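Local coordinates for protein ribosomal RNA small subunit methyltransferase E (Legionella pneumophila, PDB 5O95) that probably methylates the N3 position of uridine 1498 in 16S rRNA of the assembled 30S ribosomal subunit, with S-adenosyl-L-methionine as methyl donor, at residues 5-10 with 142-148; 50-54 with 71-77. One frame throughout, in Å; residues are numbered along the deposited sequence. Where two conformers were deposited one is given.

Overall arrangement
Both contacts belong to the junction between the N-terminal PUA-like domain and the SPOUT methyltransferase domain, with centres about 11 Å apart. Interaction 1 is largely buried and joins the two domains: residues 5-10, leading into and along strand 8-10, meet the end of helix 124-145 mainly through arginine side chains bonded to backbone carbonyls. Interaction 2 lies nearer the surface and pairs two strands of one hairpin, mainly by backbone hydrogen bonds. Strands 8-10, 51-61 and 64-74 share one mixed sheet. The contacts touch: Asn148 ND2 lies 2.9 Å from Glu52 OE2 and Gly146 O 2.9 Å from Arg77 NH1, both probable hydrogen bonds, so interaction 2 anchors the loop that follows the helix.

Interaction 1: 5-10 with 142-148; sequences RTIRIY and CEQCGRN
Residues 5-10 run in extended conformation into strand 8-10, while 142-145 form the last turn of helix 124-145. Gly146 leaves the helix with phi/psi 100/-1, and its N still bonds Cys142 O (3.1 Å). At these angles a CB would jam against the preceding carbonyl, which calls for glycine. The CA atoms of Arg8 and Glu143 approach to 5.1 Å. Arg8 points toward the helix end and bends at chi3 (chi1 m, chi2 t, chi3 p, chi4 76°). Its NE donates to Glu143 O (2.8 Å) and NH2 to Cys142 O (3.1 Å), while NH1 and NH2 both reach Asn148 OD1 at 2.9 Å. These acceptors lie near the guanidinium plane, whereas Gly146 C sits over one face, 3.2 Å from Arg8 NH2. Arg5, with chi1 to chi3 all t, stretches to Gln144 O, which accepts from NH1 (2.7 Å) and NH2 (2.9 Å). Glu143, m then t, returns a bond from the helix: its OE2 accepts from Tyr10 N at 2.9 Å and 171°. Ile9 points away, packing on helix 25-34. Gln144 also points away, and its NE2 bonds Val224 O of the second subunit. Cys142 O is shared between Gly146 N and Arg8 NH2. Arginine side chains hydrogen-bonded to backbone carbonyls of 142-144 at a helix C terminus, with Asn148 OD1 added by the loop, thus mark the interface between the PUA-like and SPOUT domains.

Interaction 2: 50-54 with 71-77; sequences NKEFT and SVLEVNR
Strands 51-54 and 71-74 run antiparallel, their axes 4.6 Å apart at closest and directions at 156°. Glu52-Leu73 is a hydrogen-bonded pair, Glu52 N to Leu73 O and Leu73 N to Glu52 O both 2.8 Å. In the next, Thr54-Ser71, Thr54 N to Ser71 O is 2.8 Å, but Ser71 N to Thr54 O is weak at 3.4 Å. Lys51-Glu74 and Phe53-Val72 are non-hydrogen-bonded pairs, CA atoms 4.5 Å apart. Asn50 O accepts a hydrogen bond from Val75 N (2.9 Å), at Asn50 phi/psi 64/32. Phe53 CE2 meets Val72 CG1 at 3.5 Å on one face. On the other, Glu52 (chi1 m, chi2 t) forms a salt bridge from OE2 to Arg77 NH1, 2.9 Å, while a water joins Glu52 OE1 to Arg77 NH2. A second water links Asn50 OD1 to Arg77 N, and Asn50 ND2 bonds Gln149 OE1. This hairpin of the PUA-like sheet lies between strands 42-46 and 20-22, with Phe53 against Leu45 and Arg77 NH1 bonding Gly146 O after helix 124-145.

Interaction 1: 5-10 with 142-148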
ATOM      1  N   ARG B   5      -2.723  22.338   7.037  1.00 46.10           N
ATOM      2  CA  ARG B   5      -1.567  22.199   6.163  1.00 39.72           C
ATOM      3  C   ARG B   5      -1.804  22.969   4.871  1.00 33.70           C
ATOM      4  O   ARG B   5      -2.889  22.906   4.287  1.00 35.83           O
ATOM      5  CB  ARG B   5      -1.307  20.729   5.847  1.00 54.32           C
ATOM      6  CG  ARG B   5      -0.019  20.511   5.083  1.00 61.05           C
ATOM      7  CD  ARG B   5       0.086  19.091   4.592  1.00 78.19           C
ATOM      8  NE  ARG B   5       1.224  18.909   3.699  1.00 78.01           N
ATOM      9  CZ  ARG B   5       1.400  17.832   2.946  1.00 63.20           C
ATOM     10  NH1 ARG B   5       0.506  16.851   2.982  1.00 57.56           N
ATOM     11  NH2 ARG B   5       2.461  17.734   2.158  1.00 29.26           N
ATOM     12  N   THR B   6      -0.784  23.708   4.435  1.00 33.93           N
ATOM     13  CA  THR B   6      -0.937  24.580   3.280  1.00 27.02           C
ATOM     14  C   THR B   6      -1.129  23.745   2.018  1.00 25.48           C
ATOM     15  O   THR B   6      -0.401  22.779   1.779  1.00 32.68           O
ATOM     16  CB  THR B   6       0.273  25.514   3.142  1.00 41.34           C
ATOM     17  OG1 THR B   6       0.458  26.249   4.360  1.00 38.51           O
ATOM     18  CG2 THR B   6       0.062  26.524   2.006  1.00 27.79           C
ATOM     19  N   ILE B   7      -2.114  24.137   1.212  1.00 20.54           N
ATOM     20  CA  ILE B   7      -2.360  23.504  -0.075  1.00 20.21           C
ATOM     21  C   ILE B   7      -1.156  23.690  -0.991  1.00 20.95           C
ATOM     22  O   ILE B   7      -0.644  24.808  -1.160  1.00 21.07           O
ATOM     23  CB  ILE B   7      -3.636  24.107  -0.680  1.00 28.14           C
ATOM     24  CG1 ILE B   7      -4.863  23.704   0.146  1.00 29.01           C
ATOM     25  CG2 ILE B   7      -3.786  23.711  -2.138  1.00 25.67           C
ATOM     26  CD1 ILE B   7      -5.143  22.224   0.131  1.00 39.78           C
ATOM     27  N   ARG B   8      -0.706  22.595  -1.611  1.00 16.28           N
ATOM     28  CA  ARG B   8       0.401  22.593  -2.557  1.00 15.68           C
ATOM     29  C   ARG B   8      -0.116  22.387  -3.975  1.00 16.59           C
ATOM     30  O   ARG B   8      -0.995  21.549  -4.204  1.00 16.94           O
ATOM     31  CB  ARG B   8       1.387  21.466  -2.249  1.00 15.86           C
ATOM     32  CG  ARG B   8       2.232  21.727  -1.018  1.00 15.98           C
ATOM     33  CD  ARG B   8       2.828  20.422  -0.494  1.00 17.04           C
ATOM     34  NE  ARG B   8       3.506  19.674  -1.547  1.00 13.71           N
ATOM     35  CZ  ARG B   8       4.702  19.981  -2.047  1.00 14.47           C
ATOM     36  NH1 ARG B   8       5.397  21.051  -1.587  1.00 15.38           N
ATOM     37  NH2 ARG B   8       5.211  19.252  -3.013  1.00 13.51           N
ATOM     38  N   ILE B   9       0.450  23.134  -4.926  1.00 15.15           N
ATOM     39  CA  ILE B   9       0.007  23.123  -6.321  1.00 15.70           C
ATOM     40  C   ILE B   9       1.247  23.132  -7.205  1.00 17.89           C
ATOM     41  O   ILE B   9       2.103  24.012  -7.069  1.00 15.00           O
ATOM     42  CB  ILE B   9      -0.870  24.356  -6.654  1.00 16.23           C
ATOM     43  CG1 ILE B   9      -2.128  24.420  -5.773  1.00 16.87           C
ATOM     44  CG2 ILE B   9      -1.237  24.392  -8.138  1.00 16.72           C
ATOM     45  CD1 ILE B   9      -3.124  23.264  -6.053  1.00 18.83           C
ATOM     46  N   TYR B  10       1.339  22.182  -8.128  1.00 14.91           N
ATOM     47  CA  TYR B  10       2.459  22.147  -9.053  1.00 15.12           C
ATOM     48  C   TYR B  10       2.228  23.167 -10.163  1.00 13.83           C
ATOM     49  O   TYR B  10       1.190  23.138 -10.837  1.00 16.13           O
ATOM     50  CB  TYR B  10       2.507  20.760  -9.700  1.00 13.43           C
ATOM     51  CG  TYR B  10       3.444  20.644 -10.869  1.00 15.13           C
ATOM     52  CD1 TYR B  10       4.823  20.754 -10.715  1.00 15.18           C
ATOM     53  CD2 TYR B  10       2.941  20.441 -12.153  1.00 15.14           C
ATOM     54  CE1 TYR B  10       5.684  20.631 -11.798  1.00 14.85           C
ATOM     55  CE2 TYR B  10       3.790  20.318 -13.252  1.00 17.99           C
ATOM     56  CZ  TYR B  10       5.151  20.420 -13.079  1.00 16.72           C
ATOM     57  OH  TYR B  10       5.978  20.289 -14.170  1.00 19.75           O
ATOM     58  N   CYS B 142       2.523  14.123  -5.725  1.00 14.66           N
ATOM     59  CA  CYS B 142       3.598  15.001  -5.273  1.00 16.16           C
ATOM     60  C   CYS B 142       3.042  16.206  -4.540  1.00 16.51           C
ATOM     61  O   CYS B 142       3.632  16.652  -3.549  1.00 15.17           O
ATOM     62  CB  CYS B 142       4.463  15.460  -6.451  1.00 16.61           C
ATOM     63  SG  CYS B 142       5.403  14.089  -7.206  1.00 18.48           S
ATOM     64  N   GLU B 143       1.910  16.743  -5.013  1.00 15.55           N
ATOM     65  CA  GLU B 143       1.262  17.820  -4.268  1.00 15.12           C
ATOM     66  C   GLU B 143       0.924  17.366  -2.862  1.00 16.22           C
ATOM     67  O   GLU B 143       1.176  18.082  -1.889  1.00 15.35           O
ATOM     68  CB  GLU B 143       0.006  18.301  -4.992  1.00 16.67           C
ATOM     69  CG  GLU B 143       0.330  18.948  -6.329  1.00 15.87           C
ATOM     70  CD  GLU B 143      -0.877  19.271  -7.166  1.00 16.64           C
ATOM     71  OE1 GLU B 143      -1.935  18.596  -7.018  1.00 19.63           O
ATOM     72  OE2 GLU B 143      -0.758  20.194  -8.014  1.00 16.36           O
ATOM     73  N   GLN B 144       0.391  16.138  -2.724  1.00 16.52           N
ATOM     74  CA  GLN B 144      -0.024  15.631  -1.417  1.00 16.44           C
ATOM     75  C   GLN B 144       1.162  15.296  -0.505  1.00 14.10           C
ATOM     76  O   GLN B 144       1.125  15.579   0.695  1.00 18.56           O
ATOM     77  CB  GLN B 144      -0.899  14.383  -1.624  1.00 15.90           C
ATOM     78  CG  GLN B 144      -1.256  13.615  -0.318  1.00 24.67           C
ATOM     79  CD  GLN B 144      -0.179  12.621   0.143  1.00 34.93           C
ATOM     80  OE1 GLN B 144       0.454  11.945  -0.663  1.00 25.01           O
ATOM     81  NE2 GLN B 144       0.039  12.557   1.446  1.00 30.85           N
ATOM     82  N   CYS B 145       2.212  14.677  -1.047  1.00 13.75           N
ATOM     83  CA  CYS B 145       3.254  14.116  -0.191  1.00 19.45           C
ATOM     84  C   CYS B 145       4.420  15.065   0.083  1.00 15.43           C
ATOM     85  O   CYS B 145       5.217  14.807   0.996  1.00 16.22           O
ATOM     86  CB  CYS B 145       3.723  12.756  -0.759  1.00 20.06           C
ATOM     87  SG  CYS B 145       4.942  12.841  -2.043  1.00 18.39           S
ATOM     88  N   GLY B 146       4.530  16.160  -0.663  1.00 16.03           N
ATOM     89  CA  GLY B 146       5.590  17.124  -0.421  1.00 17.00           C
ATOM     90  C   GLY B 146       6.780  17.034  -1.354  1.00 17.72           C
ATOM     91  O   GLY B 146       7.695  17.851  -1.235  1.00 15.06           O
ATOM     92  N   ARG B 147       6.799  16.088  -2.297  1.00 15.43           N
ATOM     93  CA  ARG B 147       7.886  16.058  -3.270  1.00 13.77           C
ATOM     94  C   ARG B 147       7.764  17.261  -4.176  1.00 14.46           C
ATOM     95  O   ARG B 147       6.675  17.567  -4.672  1.00 14.34           O
ATOM     96  CB  ARG B 147       7.765  14.821  -4.164  1.00 14.87           C
ATOM     97  CG  ARG B 147       8.228  13.592  -3.438  1.00 22.13           C
ATOM     98  CD  ARG B 147       8.044  12.387  -4.344  1.00 17.33           C
ATOM     99  NE  ARG B 147       9.126  12.334  -5.325  1.00 17.51           N
ATOM    100  CZ  ARG B 147       9.347  11.321  -6.150  1.00 15.02           C
ATOM    101  NH1 ARG B 147       8.565  10.239  -6.086  1.00 14.41           N
ATOM    102  NH2 ARG B 147      10.368  11.359  -7.003  1.00 17.28           N
ATOM    103  N   ASN B 148       8.900  17.910  -4.415  1.00 16.29           N
ATOM    104  CA  ASN B 148       8.950  19.086  -5.276  1.00 12.78           C
ATOM    105  C   ASN B 148       9.614  18.801  -6.608  1.00 17.31           C
ATOM    106  O   ASN B 148       9.924  19.735  -7.371  1.00 14.96           O
ATOM    107  CB  ASN B 148       9.624  20.244  -4.546  1.00 11.18           C
ATOM    108  CG  ASN B 148       8.849  20.661  -3.327  1.00 15.05           C
ATOM    109  OD1 ASN B 148       7.641  20.750  -3.377  1.00 14.51           O
ATOM    110  ND2 ASN B 148       9.546  20.923  -2.225  1.00 15.54           N
TER

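Interaction 2: 50-54 with 71-77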
ATOM      1  N   ASN B  50      12.415  21.404  -7.212  1.00 14.88           N
ATOM      2  CA  ASN B  50      12.761  21.510  -5.792  1.00 14.99           C
ATOM      3  C   ASN B  50      12.795  22.954  -5.290  1.00 15.84           C
ATOM      4  O   ASN B  50      13.577  23.298  -4.388  1.00 16.51           O
ATOM      5  CB  ASN B  50      14.031  20.723  -5.486  1.00 15.64           C
ATOM      6  CG  ASN B  50      13.842  19.256  -5.793  1.00 17.31           C
ATOM      7  OD1 ASN B  50      12.937  18.637  -5.252  1.00 20.11           O
ATOM      8  ND2 ASN B  50      14.655  18.708  -6.704  1.00 20.39           N
ATOM      9  N   LYS B  51      11.942  23.802  -5.859  0.55 16.84           N
ATOM     10  CA  LYS B  51      11.681  25.127  -5.314  0.55 13.82           C
ATOM     11  C   LYS B  51      10.222  25.213  -4.895  0.55 15.89           C
ATOM     12  O   LYS B  51       9.332  24.754  -5.623  0.55 17.81           O
ATOM     13  CB  LYS B  51      11.989  26.225  -6.331  0.55 15.24           C
ATOM     14  CG  LYS B  51      13.469  26.345  -6.628  0.55 20.37           C
ATOM     15  CD  LYS B  51      13.735  27.421  -7.679  0.55 20.25           C
ATOM     16  CE  LYS B  51      15.190  27.411  -8.106  0.55 25.49           C
ATOM     17  NZ  LYS B  51      15.431  28.402  -9.188  0.55 27.15           N
ATOM     18  N   GLU B  52       9.985  25.811  -3.731  1.00 16.83           N
ATOM     19  CA  GLU B  52       8.647  26.081  -3.218  1.00 14.01           C
ATOM     20  C   GLU B  52       8.424  27.586  -3.223  1.00 19.91           C
ATOM     21  O   GLU B  52       9.294  28.345  -2.780  1.00 20.17           O
ATOM     22  CB  GLU B  52       8.483  25.543  -1.795  1.00 16.69           C
ATOM     23  CG  GLU B  52       8.268  24.026  -1.756  1.00 13.26           C
ATOM     24  CD  GLU B  52       8.057  23.509  -0.352  1.00 21.53           C
ATOM     25  OE1 GLU B  52       7.895  24.298   0.603  1.00 20.94           O
ATOM     26  OE2 GLU B  52       8.018  22.273  -0.194  1.00 20.25           O
ATOM     27  N   PHE B  53       7.264  28.012  -3.727  1.00 18.41           N
ATOM     28  CA  PHE B  53       6.916  29.425  -3.853  1.00 15.12           C
ATOM     29  C   PHE B  53       5.753  29.694  -2.911  1.00 19.64           C
ATOM     30  O   PHE B  53       4.658  29.159  -3.094  1.00 20.94           O
ATOM     31  CB  PHE B  53       6.553  29.734  -5.302  1.00 14.56           C
ATOM     32  CG  PHE B  53       7.660  29.418  -6.269  1.00 18.69           C
ATOM     33  CD1 PHE B  53       7.798  28.124  -6.781  1.00 17.34           C
ATOM     34  CD2 PHE B  53       8.559  30.411  -6.666  1.00 16.56           C
ATOM     35  CE1 PHE B  53       8.835  27.814  -7.643  1.00 19.62           C
ATOM     36  CE2 PHE B  53       9.604  30.114  -7.522  1.00 17.25           C
ATOM     37  CZ  PHE B  53       9.729  28.809  -8.031  1.00 18.68           C
ATOM     38  N   THR B  54       5.991  30.497  -1.884  1.00 18.23           N
ATOM     39  CA  THR B  54       4.915  30.852  -0.973  1.00 19.08           C
ATOM     40  C   THR B  54       4.085  31.926  -1.638  1.00 23.12           C
ATOM     41  O   THR B  54       4.626  32.953  -2.070  1.00 20.97           O
ATOM     42  CB  THR B  54       5.483  31.345   0.355  1.00 20.92           C
ATOM     43  OG1 THR B  54       6.265  30.307   0.944  1.00 22.27           O
ATOM     44  CG2 THR B  54       4.354  31.713   1.319  1.00 24.65           C
ATOM     45  N   SER B  71       7.599  34.604  -1.642  1.00 20.93           N
ATOM     46  CA  SER B  71       8.953  34.178  -1.333  1.00 21.21           C
ATOM     47  C   SER B  71       9.195  32.810  -1.952  1.00 19.13           C
ATOM     48  O   SER B  71       8.257  32.111  -2.362  1.00 20.47           O
ATOM     49  CB  SER B  71       9.212  34.173   0.174  1.00 22.07           C
ATOM     50  OG  SER B  71       8.388  33.185   0.774  1.00 22.19           O
ATOM     51  N   VAL B  72      10.477  32.474  -2.087  1.00 17.72           N
ATOM     52  CA  VAL B  72      10.932  31.254  -2.750  1.00 20.54           C
ATOM     53  C   VAL B  72      11.890  30.527  -1.817  1.00 21.32           C
ATOM     54  O   VAL B  72      12.707  31.163  -1.146  1.00 19.10           O
ATOM     55  CB  VAL B  72      11.636  31.576  -4.087  1.00 24.95           C
ATOM     56  CG1 VAL B  72      11.912  30.285  -4.867  1.00 25.52           C
ATOM     57  CG2 VAL B  72      10.798  32.526  -4.915  1.00 17.32           C
ATOM     58  N   LEU B  73      11.786  29.193  -1.743  1.00 22.61           N
ATOM     59  CA  LEU B  73      12.645  28.425  -0.845  1.00 21.62           C
ATOM     60  C   LEU B  73      13.038  27.135  -1.541  1.00 16.16           C
ATOM     61  O   LEU B  73      12.177  26.468  -2.119  1.00 20.75           O
ATOM     62  CB  LEU B  73      11.916  28.081   0.460  1.00 20.90           C
ATOM     63  CG  LEU B  73      12.763  27.345   1.500  1.00 19.52           C
ATOM     64  CD1 LEU B  73      13.895  28.253   2.001  1.00 22.91           C
ATOM     65  CD2 LEU B  73      11.909  26.893   2.680  1.00 24.88           C
ATOM     66  N   GLU B  74      14.319  26.787  -1.512  1.00 17.47           N
ATOM     67  CA  GLU B  74      14.748  25.505  -2.059  1.00 17.78           C
ATOM     68  C   GLU B  74      14.440  24.407  -1.050  1.00 18.48           C
ATOM     69  O   GLU B  74      14.886  24.472   0.106  1.00 20.99           O
ATOM     70  CB  GLU B  74      16.233  25.540  -2.405  1.00 20.54           C
ATOM     71  CG  GLU B  74      16.539  26.685  -3.366  1.00 32.82           C
ATOM     72  CD  GLU B  74      17.798  26.478  -4.182  1.00 69.10           C
ATOM     73  OE1 GLU B  74      18.513  25.486  -3.938  1.00 71.56           O
ATOM     74  OE2 GLU B  74      18.069  27.314  -5.074  1.00 64.00           O
ATOM     75  N   VAL B  75      13.660  23.408  -1.481  1.00 17.07           N
ATOM     76  CA  VAL B  75      13.219  22.327  -0.600  1.00 16.97           C
ATOM     77  C   VAL B  75      13.226  21.020  -1.395  1.00 14.60           C
ATOM     78  O   VAL B  75      12.535  20.898  -2.416  1.00 16.83           O
ATOM     79  CB  VAL B  75      11.815  22.564  -0.009  1.00 15.69           C
ATOM     80  CG1 VAL B  75      11.432  21.417   0.949  1.00 17.70           C
ATOM     81  CG2 VAL B  75      11.701  23.899   0.688  1.00 17.47           C
ATOM     82  N   ASN B  76      14.000  20.045  -0.931  1.00 18.86           N
ATOM     83  CA  ASN B  76      14.154  18.789  -1.657  1.00 18.91           C
ATOM     84  C   ASN B  76      13.724  17.657  -0.735  1.00 15.47           C
ATOM     85  O   ASN B  76      14.297  17.485   0.343  1.00 20.07           O
ATOM     86  CB  ASN B  76      15.620  18.623  -2.068  1.00 19.53           C
ATOM     87  CG  ASN B  76      15.845  17.433  -2.985  1.00 24.12           C
ATOM     88  OD1 ASN B  76      15.458  16.303  -2.669  1.00 22.70           O
ATOM     89  ND2 ASN B  76      16.445  17.687  -4.147  1.00 24.51           N
ATOM     90  N   ARG B  77      12.735  16.875  -1.177  1.00 14.80           N
ATOM     91  CA  ARG B  77      12.279  15.709  -0.422  1.00 16.41           C
ATOM     92  C   ARG B  77      12.478  14.430  -1.212  1.00 17.29           C
ATOM     93  O   ARG B  77      11.742  13.453  -1.014  1.00 20.24           O
ATOM     94  CB  ARG B  77      10.824  15.857   0.012  1.00 15.36           C
ATOM     95  CG  ARG B  77      10.616  16.988   0.985  1.00 17.37           C
ATOM     96  CD  ARG B  77       9.174  17.056   1.507  1.00 17.53           C
ATOM     97  NE  ARG B  77       9.101  18.135   2.492  1.00 18.91           N
ATOM     98  CZ  ARG B  77       8.685  19.368   2.194  1.00 16.39           C
ATOM     99  NH1 ARG B  77       8.251  19.663   0.970  1.00 15.26           N
ATOM    100  NH2 ARG B  77       8.698  20.303   3.150  1.00 18.64           N
TER
HETATM  101  O   HOH W   1      11.548  16.947  -3.818  1.00 16.89           O
HETATM  102  O   HOH W   2       8.122  23.160   3.023  1.00 22.89           O